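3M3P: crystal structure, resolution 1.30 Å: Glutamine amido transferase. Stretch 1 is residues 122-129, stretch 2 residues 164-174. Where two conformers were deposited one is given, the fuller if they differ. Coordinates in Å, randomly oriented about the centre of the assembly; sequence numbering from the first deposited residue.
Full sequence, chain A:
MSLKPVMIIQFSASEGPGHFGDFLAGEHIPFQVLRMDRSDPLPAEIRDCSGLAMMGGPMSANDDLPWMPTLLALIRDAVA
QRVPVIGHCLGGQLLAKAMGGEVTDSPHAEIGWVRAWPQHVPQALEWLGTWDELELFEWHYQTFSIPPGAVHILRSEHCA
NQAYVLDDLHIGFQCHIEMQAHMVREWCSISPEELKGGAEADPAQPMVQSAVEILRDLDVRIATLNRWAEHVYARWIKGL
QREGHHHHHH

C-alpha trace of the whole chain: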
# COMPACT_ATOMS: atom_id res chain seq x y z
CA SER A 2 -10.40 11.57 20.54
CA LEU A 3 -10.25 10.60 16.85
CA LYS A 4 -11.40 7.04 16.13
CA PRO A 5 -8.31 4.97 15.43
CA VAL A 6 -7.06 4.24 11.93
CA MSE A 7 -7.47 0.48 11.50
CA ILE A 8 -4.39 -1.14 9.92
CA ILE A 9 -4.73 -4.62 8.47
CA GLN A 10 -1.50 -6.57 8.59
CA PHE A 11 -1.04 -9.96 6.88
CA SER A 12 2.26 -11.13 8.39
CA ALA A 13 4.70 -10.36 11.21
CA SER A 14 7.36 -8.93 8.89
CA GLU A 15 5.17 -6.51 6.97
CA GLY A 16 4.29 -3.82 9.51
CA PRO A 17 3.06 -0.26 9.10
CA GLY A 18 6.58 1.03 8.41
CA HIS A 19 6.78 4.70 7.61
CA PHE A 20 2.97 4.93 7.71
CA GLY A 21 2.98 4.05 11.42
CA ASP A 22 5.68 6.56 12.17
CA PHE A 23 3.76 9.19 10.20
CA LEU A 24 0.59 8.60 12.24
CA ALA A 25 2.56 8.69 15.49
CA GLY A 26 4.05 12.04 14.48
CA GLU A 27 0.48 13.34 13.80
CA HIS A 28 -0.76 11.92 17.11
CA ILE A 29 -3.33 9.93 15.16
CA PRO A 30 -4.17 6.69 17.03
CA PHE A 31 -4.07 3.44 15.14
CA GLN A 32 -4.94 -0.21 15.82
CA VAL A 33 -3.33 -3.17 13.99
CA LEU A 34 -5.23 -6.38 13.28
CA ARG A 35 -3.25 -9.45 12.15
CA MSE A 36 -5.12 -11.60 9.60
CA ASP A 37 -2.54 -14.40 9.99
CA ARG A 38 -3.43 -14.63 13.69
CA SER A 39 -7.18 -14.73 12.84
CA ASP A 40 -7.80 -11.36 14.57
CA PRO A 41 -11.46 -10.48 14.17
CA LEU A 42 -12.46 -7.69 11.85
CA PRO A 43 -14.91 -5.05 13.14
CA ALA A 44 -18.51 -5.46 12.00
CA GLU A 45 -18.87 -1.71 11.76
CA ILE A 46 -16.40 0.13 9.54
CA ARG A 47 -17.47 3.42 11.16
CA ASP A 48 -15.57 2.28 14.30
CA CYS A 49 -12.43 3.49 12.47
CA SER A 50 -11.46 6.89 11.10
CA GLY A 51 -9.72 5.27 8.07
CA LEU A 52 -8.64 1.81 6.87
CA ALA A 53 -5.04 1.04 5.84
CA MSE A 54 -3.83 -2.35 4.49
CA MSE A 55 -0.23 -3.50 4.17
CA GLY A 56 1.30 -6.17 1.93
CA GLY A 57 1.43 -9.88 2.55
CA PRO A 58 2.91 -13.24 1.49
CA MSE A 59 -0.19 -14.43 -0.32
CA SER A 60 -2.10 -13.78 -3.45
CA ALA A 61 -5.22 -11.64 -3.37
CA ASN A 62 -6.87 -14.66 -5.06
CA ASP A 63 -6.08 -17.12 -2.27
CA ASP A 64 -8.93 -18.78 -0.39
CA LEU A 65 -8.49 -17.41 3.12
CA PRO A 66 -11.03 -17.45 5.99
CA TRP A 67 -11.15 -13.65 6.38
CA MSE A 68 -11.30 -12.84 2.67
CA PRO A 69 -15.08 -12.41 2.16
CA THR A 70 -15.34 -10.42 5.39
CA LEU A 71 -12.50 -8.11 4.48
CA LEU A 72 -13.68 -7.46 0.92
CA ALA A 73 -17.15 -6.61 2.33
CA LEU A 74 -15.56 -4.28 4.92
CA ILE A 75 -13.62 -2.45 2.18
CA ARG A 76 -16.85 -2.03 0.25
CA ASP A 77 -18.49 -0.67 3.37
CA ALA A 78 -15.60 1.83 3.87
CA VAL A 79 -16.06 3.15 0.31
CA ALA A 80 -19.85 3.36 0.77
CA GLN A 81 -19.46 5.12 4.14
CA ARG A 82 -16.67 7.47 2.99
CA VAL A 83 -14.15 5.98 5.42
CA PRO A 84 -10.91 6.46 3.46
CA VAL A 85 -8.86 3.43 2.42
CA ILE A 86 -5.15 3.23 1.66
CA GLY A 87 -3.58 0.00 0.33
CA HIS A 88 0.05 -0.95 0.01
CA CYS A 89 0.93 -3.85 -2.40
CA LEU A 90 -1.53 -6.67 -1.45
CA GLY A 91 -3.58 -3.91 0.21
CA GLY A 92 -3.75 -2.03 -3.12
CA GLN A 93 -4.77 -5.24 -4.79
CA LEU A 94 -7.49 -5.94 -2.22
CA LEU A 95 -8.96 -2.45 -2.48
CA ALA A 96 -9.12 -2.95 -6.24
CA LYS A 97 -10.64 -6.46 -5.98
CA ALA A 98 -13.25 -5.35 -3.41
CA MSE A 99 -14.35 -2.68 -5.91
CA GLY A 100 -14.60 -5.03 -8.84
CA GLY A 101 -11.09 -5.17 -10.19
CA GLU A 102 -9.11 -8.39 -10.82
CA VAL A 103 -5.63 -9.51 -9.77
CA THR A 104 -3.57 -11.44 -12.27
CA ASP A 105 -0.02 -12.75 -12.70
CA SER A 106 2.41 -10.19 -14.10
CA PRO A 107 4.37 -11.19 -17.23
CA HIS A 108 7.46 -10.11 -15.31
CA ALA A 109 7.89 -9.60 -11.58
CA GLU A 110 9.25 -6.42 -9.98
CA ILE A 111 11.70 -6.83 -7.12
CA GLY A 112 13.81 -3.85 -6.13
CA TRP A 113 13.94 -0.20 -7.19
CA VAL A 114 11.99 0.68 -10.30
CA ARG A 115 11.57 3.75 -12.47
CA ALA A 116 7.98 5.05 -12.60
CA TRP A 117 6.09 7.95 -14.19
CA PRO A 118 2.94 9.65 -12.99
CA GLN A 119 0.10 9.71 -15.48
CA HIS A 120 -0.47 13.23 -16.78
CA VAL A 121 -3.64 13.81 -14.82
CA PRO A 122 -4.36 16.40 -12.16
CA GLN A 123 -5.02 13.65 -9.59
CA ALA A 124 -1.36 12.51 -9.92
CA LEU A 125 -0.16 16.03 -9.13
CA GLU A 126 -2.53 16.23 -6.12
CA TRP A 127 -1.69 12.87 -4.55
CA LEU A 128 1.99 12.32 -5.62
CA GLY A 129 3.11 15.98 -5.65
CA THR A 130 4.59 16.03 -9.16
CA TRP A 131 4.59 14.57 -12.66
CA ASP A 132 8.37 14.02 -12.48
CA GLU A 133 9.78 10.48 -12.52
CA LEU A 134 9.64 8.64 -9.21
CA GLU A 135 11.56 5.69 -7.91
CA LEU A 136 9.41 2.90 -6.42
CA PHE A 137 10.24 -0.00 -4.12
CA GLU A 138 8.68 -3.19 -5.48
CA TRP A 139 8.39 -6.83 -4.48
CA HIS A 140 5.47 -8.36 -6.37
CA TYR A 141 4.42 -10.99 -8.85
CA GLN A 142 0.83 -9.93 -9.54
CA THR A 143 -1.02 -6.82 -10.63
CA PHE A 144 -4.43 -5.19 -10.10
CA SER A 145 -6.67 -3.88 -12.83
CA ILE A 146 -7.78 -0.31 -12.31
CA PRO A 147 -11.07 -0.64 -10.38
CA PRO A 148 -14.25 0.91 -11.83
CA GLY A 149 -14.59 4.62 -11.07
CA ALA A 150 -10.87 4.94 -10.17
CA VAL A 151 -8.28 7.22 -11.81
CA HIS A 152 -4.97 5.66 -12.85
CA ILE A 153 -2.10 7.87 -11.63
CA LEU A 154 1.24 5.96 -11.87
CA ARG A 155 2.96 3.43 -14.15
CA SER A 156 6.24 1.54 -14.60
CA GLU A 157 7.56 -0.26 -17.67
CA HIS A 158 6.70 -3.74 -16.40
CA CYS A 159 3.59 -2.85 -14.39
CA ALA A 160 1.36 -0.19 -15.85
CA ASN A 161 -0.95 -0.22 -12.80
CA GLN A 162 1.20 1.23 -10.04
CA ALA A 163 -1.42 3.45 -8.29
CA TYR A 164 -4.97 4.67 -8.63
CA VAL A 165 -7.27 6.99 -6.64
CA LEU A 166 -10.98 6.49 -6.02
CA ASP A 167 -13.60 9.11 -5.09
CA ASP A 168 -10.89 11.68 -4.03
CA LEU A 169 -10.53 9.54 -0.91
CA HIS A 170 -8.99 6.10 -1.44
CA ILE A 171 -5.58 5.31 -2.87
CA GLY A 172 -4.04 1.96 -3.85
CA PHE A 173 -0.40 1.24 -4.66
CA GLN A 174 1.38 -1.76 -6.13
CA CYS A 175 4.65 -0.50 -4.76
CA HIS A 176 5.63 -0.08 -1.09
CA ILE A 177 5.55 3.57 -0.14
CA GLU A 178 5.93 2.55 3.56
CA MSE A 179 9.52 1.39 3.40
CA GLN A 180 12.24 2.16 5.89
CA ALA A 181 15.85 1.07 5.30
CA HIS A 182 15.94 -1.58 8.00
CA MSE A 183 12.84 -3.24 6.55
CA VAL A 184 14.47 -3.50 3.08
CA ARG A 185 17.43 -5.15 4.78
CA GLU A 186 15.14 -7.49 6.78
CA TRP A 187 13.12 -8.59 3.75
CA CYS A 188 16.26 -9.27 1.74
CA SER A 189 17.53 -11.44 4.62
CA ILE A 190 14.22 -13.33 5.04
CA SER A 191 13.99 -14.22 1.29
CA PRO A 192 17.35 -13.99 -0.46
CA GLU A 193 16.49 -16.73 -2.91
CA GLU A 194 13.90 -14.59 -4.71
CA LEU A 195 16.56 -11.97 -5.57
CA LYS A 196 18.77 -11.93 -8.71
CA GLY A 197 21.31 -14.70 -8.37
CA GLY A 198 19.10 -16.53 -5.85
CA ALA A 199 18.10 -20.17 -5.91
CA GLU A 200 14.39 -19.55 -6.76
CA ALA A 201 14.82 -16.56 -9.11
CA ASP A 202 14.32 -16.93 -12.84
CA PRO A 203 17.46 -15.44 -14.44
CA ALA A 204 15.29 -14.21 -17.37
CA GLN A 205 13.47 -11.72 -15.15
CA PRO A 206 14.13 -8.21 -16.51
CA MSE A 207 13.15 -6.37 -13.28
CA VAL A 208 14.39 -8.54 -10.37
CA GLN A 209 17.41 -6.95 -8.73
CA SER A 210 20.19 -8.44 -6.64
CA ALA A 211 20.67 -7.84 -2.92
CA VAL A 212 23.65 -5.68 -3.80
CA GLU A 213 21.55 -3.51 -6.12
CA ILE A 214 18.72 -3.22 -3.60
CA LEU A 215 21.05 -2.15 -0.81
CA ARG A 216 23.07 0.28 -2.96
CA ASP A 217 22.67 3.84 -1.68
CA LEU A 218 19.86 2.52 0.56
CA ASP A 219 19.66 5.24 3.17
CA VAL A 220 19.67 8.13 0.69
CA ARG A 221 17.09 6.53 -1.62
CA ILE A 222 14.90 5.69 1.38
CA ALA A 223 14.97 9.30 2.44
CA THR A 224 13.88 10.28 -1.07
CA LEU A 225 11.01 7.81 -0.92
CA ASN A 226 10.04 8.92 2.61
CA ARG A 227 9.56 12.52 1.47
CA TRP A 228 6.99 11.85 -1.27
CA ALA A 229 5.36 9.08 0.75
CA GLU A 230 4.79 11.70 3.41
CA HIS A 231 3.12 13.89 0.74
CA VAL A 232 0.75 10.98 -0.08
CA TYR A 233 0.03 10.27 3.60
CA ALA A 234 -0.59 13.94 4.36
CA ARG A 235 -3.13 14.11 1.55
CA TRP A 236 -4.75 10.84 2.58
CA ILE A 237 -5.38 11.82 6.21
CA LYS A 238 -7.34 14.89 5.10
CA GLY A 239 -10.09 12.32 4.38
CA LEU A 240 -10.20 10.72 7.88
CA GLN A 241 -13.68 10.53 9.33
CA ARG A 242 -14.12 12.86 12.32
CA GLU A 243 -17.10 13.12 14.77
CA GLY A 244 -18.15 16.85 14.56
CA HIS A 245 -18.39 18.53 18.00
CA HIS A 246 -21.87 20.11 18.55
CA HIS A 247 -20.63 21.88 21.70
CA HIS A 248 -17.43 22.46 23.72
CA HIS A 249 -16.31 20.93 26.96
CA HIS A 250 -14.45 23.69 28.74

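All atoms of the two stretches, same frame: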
# COMPACT_ATOMS: atom_id res chain seq x y z
N PRO A 122 -4.48 15.52 -13.30
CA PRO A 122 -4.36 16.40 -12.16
C PRO A 122 -4.36 15.62 -10.85
O PRO A 122 -3.70 16.02 -9.88
CB PRO A 122 -5.57 17.33 -12.28
CG PRO A 122 -6.54 16.72 -13.23
CD PRO A 122 -5.65 15.85 -14.15
N GLN A 123 -4.98 14.48 -10.76
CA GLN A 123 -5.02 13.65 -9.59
C GLN A 123 -3.61 13.18 -9.21
O GLN A 123 -3.28 12.96 -8.01
CB GLN A 123 -5.92 12.42 -9.82
CG GLN A 123 -7.44 12.74 -10.08
CD GLN A 123 -7.78 13.20 -11.51
OE1 GLN A 123 -6.92 13.40 -12.37
NE2 GLN A 123 -9.09 13.49 -11.76
N ALA A 124 -2.74 12.93 -10.20
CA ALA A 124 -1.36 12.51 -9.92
C ALA A 124 -0.60 13.65 -9.26
O ALA A 124 0.16 13.46 -8.31
CB ALA A 124 -0.66 12.08 -11.21
N LEU A 125 -0.80 14.87 -9.74
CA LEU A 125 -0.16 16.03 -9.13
C LEU A 125 -0.63 16.15 -7.68
O LEU A 125 0.19 16.40 -6.77
CB LEU A 125 -0.49 17.28 -9.90
CG LEU A 125 0.04 18.60 -9.35
CD1 LEU A 125 1.56 18.61 -9.34
CD2 LEU A 125 -0.58 19.79 -10.06
N GLU A 126 -1.93 16.05 -7.47
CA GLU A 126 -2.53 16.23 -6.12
C GLU A 126 -2.01 15.22 -5.11
O GLU A 126 -1.60 15.61 -3.99
CB GLU A 126 -4.05 16.13 -6.22
CG GLU A 126 -4.75 16.32 -4.88
CD GLU A 126 -6.25 16.43 -4.91
OE1 GLU A 126 -6.84 16.54 -6.01
OE2 GLU A 126 -6.85 16.47 -3.79
N TRP A 127 -2.02 13.94 -5.48
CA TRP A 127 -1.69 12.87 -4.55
C TRP A 127 -0.20 12.58 -4.48
O TRP A 127 0.29 12.32 -3.39
CB TRP A 127 -2.47 11.62 -4.91
CG TRP A 127 -3.91 11.70 -4.50
CD1 TRP A 127 -4.90 12.26 -5.20
CD2 TRP A 127 -4.47 11.26 -3.26
NE1 TRP A 127 -6.09 12.23 -4.47
CE2 TRP A 127 -5.84 11.60 -3.28
CE3 TRP A 127 -3.95 10.62 -2.12
CZ2 TRP A 127 -6.71 11.26 -2.23
CZ3 TRP A 127 -4.82 10.29 -1.10
CH2 TRP A 127 -6.18 10.61 -1.16
N LEU A 128 0.54 12.66 -5.59
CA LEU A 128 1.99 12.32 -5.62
C LEU A 128 2.87 13.56 -5.51
O LEU A 128 4.06 13.43 -5.16
CB LEU A 128 2.33 11.57 -6.89
CG LEU A 128 1.49 10.34 -7.18
CD1 LEU A 128 1.89 9.74 -8.52
CD2 LEU A 128 1.59 9.32 -6.02
N GLY A 129 2.35 14.74 -5.82
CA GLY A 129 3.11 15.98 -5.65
C GLY A 129 3.77 16.51 -6.92
O GLY A 129 4.34 17.60 -6.93
N TYR A 164 -3.72 4.07 -8.20
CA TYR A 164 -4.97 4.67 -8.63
C TYR A 164 -5.57 5.39 -7.42
O TYR A 164 -5.27 5.03 -6.27
CB TYR A 164 -5.97 3.60 -9.16
CG TYR A 164 -6.28 2.54 -8.15
CD1 TYR A 164 -7.26 2.74 -7.13
CD2 TYR A 164 -5.52 1.38 -8.11
CE1 TYR A 164 -7.42 1.80 -6.14
CE2 TYR A 164 -5.71 0.42 -7.12
CZ TYR A 164 -6.64 0.64 -6.15
OH TYR A 164 -6.82 -0.26 -5.11
N VAL A 165 -6.48 6.33 -7.68
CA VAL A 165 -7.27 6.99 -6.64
C VAL A 165 -8.73 6.86 -6.94
O VAL A 165 -9.15 6.89 -8.11
CB VAL A 165 -6.87 8.50 -6.41
CG1 VAL A 165 -5.50 8.64 -5.67
CG2 VAL A 165 -6.93 9.33 -7.72
N LEU A 166 -9.53 6.67 -5.92
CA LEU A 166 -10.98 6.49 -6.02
C LEU A 166 -11.71 7.50 -5.18
O LEU A 166 -11.44 7.65 -3.99
CB LEU A 166 -11.37 5.08 -5.62
CG LEU A 166 -12.82 4.69 -5.69
CD1 LEU A 166 -13.37 4.76 -7.13
CD2 LEU A 166 -12.99 3.31 -5.03
N ASP A 167 -12.64 8.22 -5.81
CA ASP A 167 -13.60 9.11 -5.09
C ASP A 167 -12.83 10.23 -4.31
O ASP A 167 -13.35 10.70 -3.29
CB ASP A 167 -14.52 8.34 -4.09
CG ASP A 167 -15.43 7.32 -4.77
OD1 ASP A 167 -15.73 7.58 -5.94
OD2 ASP A 167 -15.88 6.32 -4.10
N ASP A 168 -11.63 10.62 -4.74
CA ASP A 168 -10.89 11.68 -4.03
C ASP A 168 -10.56 11.27 -2.61
O ASP A 168 -10.30 12.12 -1.75
CB ASP A 168 -11.79 12.94 -3.91
CG ASP A 168 -11.00 14.20 -3.72
OD1 ASP A 168 -9.85 14.25 -4.21
OD2 ASP A 168 -11.57 15.17 -3.13
N LEU A 169 -10.61 9.97 -2.32
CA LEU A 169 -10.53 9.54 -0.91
C LEU A 169 -9.59 8.35 -0.68
O LEU A 169 -8.92 8.29 0.34
CB LEU A 169 -11.93 9.16 -0.43
CG LEU A 169 -12.51 9.42 0.89
CD1 LEU A 169 -12.07 10.76 1.54
CD2 LEU A 169 -14.08 9.35 0.82
N HIS A 170 -9.64 7.39 -1.58
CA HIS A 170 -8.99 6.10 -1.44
C HIS A 170 -7.82 6.04 -2.40
O HIS A 170 -7.95 6.53 -3.53
CB HIS A 170 -9.96 4.99 -1.75
CG HIS A 170 -11.31 5.18 -1.13
ND1 HIS A 170 -11.50 5.14 0.23
CD2 HIS A 170 -12.48 5.57 -1.69
CE1 HIS A 170 -12.77 5.42 0.48
NE2 HIS A 170 -13.39 5.69 -0.67
N ILE A 171 -6.73 5.44 -1.99
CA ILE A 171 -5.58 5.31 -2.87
C ILE A 171 -5.00 3.91 -2.73
O ILE A 171 -4.80 3.42 -1.60
CB ILE A 171 -4.55 6.48 -2.66
CG1 ILE A 171 -3.47 6.41 -3.75
CG2 ILE A 171 -3.92 6.50 -1.25
CD1 ILE A 171 -2.58 7.68 -3.86
N GLY A 172 -4.68 3.26 -3.84
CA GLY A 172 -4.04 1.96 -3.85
C GLY A 172 -2.75 2.01 -4.60
O GLY A 172 -2.69 2.66 -5.67
N PHE A 173 -1.74 1.33 -4.06
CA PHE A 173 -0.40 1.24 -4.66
C PHE A 173 -0.02 -0.21 -4.84
O PHE A 173 -0.27 -1.05 -3.96
CB PHE A 173 0.63 1.87 -3.73
CG PHE A 173 0.61 3.38 -3.70
CD1 PHE A 173 1.31 4.13 -4.59
CD2 PHE A 173 -0.14 4.05 -2.71
CE1 PHE A 173 1.29 5.52 -4.53
CE2 PHE A 173 -0.14 5.46 -2.63
CZ PHE A 173 0.53 6.16 -3.58
N GLN A 174 0.70 -0.48 -5.95
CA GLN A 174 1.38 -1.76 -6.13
C GLN A 174 2.69 -1.80 -5.43
O GLN A 174 3.15 -2.85 -4.99
CB GLN A 174 1.50 -2.08 -7.62
CG GLN A 174 2.03 -3.49 -7.90
CD GLN A 174 1.13 -4.54 -7.32
OE1 GLN A 174 0.03 -4.86 -7.85
NE2 GLN A 174 1.59 -5.17 -6.21

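Residues 122-128 form a short helix that packs against a β-hairpin, whose strands 164-166 and 170-173 are joined by the turn at Asp167, Asp168 and Leu169. Helical hydrogen bonds run from Glu126 N to Pro122 O (3.0 Å), Trp127 N to Gln123 O (3.0 Å), Leu128 N to Ala124 O (2.9 Å) and Gly129 N to Leu125 O (2.9 Å). Gly129 then leaves the helix with positive phi (98°), where a CB would be jammed against the preceding carbonyl O; this backbone turn alone calls for glycine. In the hairpin, Tyr164 and Gly172 exchange a pair of bonds, Tyr164 N to Gly172 O and Gly172 N to Tyr164 O, both 3.1 Å, while Leu166 N reaches His170 O at 2.9 Å and His170 N returns to Leu166 O at 3.0 Å. Asp167 and Asp168 both take positive phi (61° and 63°) to make the turn. The backbones stay well apart, the nearest CA atoms being those of Gln123 and Val165 at 7.6 Å, so side chains fill the gap. No hydrogen bond crosses it; 364 Å² of surface, summed over both sides, is buried by packing.

Trp127 is the centre of the contact. Its CA-to-CB bond points toward the hairpin, and chi1 of -76° (m) with chi2 of 85° lays the indole across it. Val165, also directed toward its partner, sets CG1 over one face of the indole, 3.5 Å from the centroid of the five-membered ring and 5° off its normal, a CH-pi contact; CG1 lies 3.6 Å from Trp127 CG. The compact, branched valine lets a methyl sit flat on the ring, while its CG2 touches Gln123 CB at 3.9 Å. The end of the Gln123 side chain leads away, leaving its aliphatic base at the contact and its amide beyond it. Ile171, extended (t, t), brings CD1 to 3.7 Å from Trp127 CE3. At the ring edge, Asp168 O lies 3.7 Å from Trp127 CZ2.

Leu128 leaves its CA sideways, but its end comes nearer, and CD2 meets the edge of the Phe173 ring at CE1, 4.1 Å away; both residues are buried and apolar, extending the hydrophobic packing past the indole. The exposed margin is different: Glu126 OE2 and Asp168 OD1 are like charges 3.8 Å apart, a pair that cannot be counted as an attraction, although Glu126 OE2 is hydrogen-bonded elsewhere in the structure.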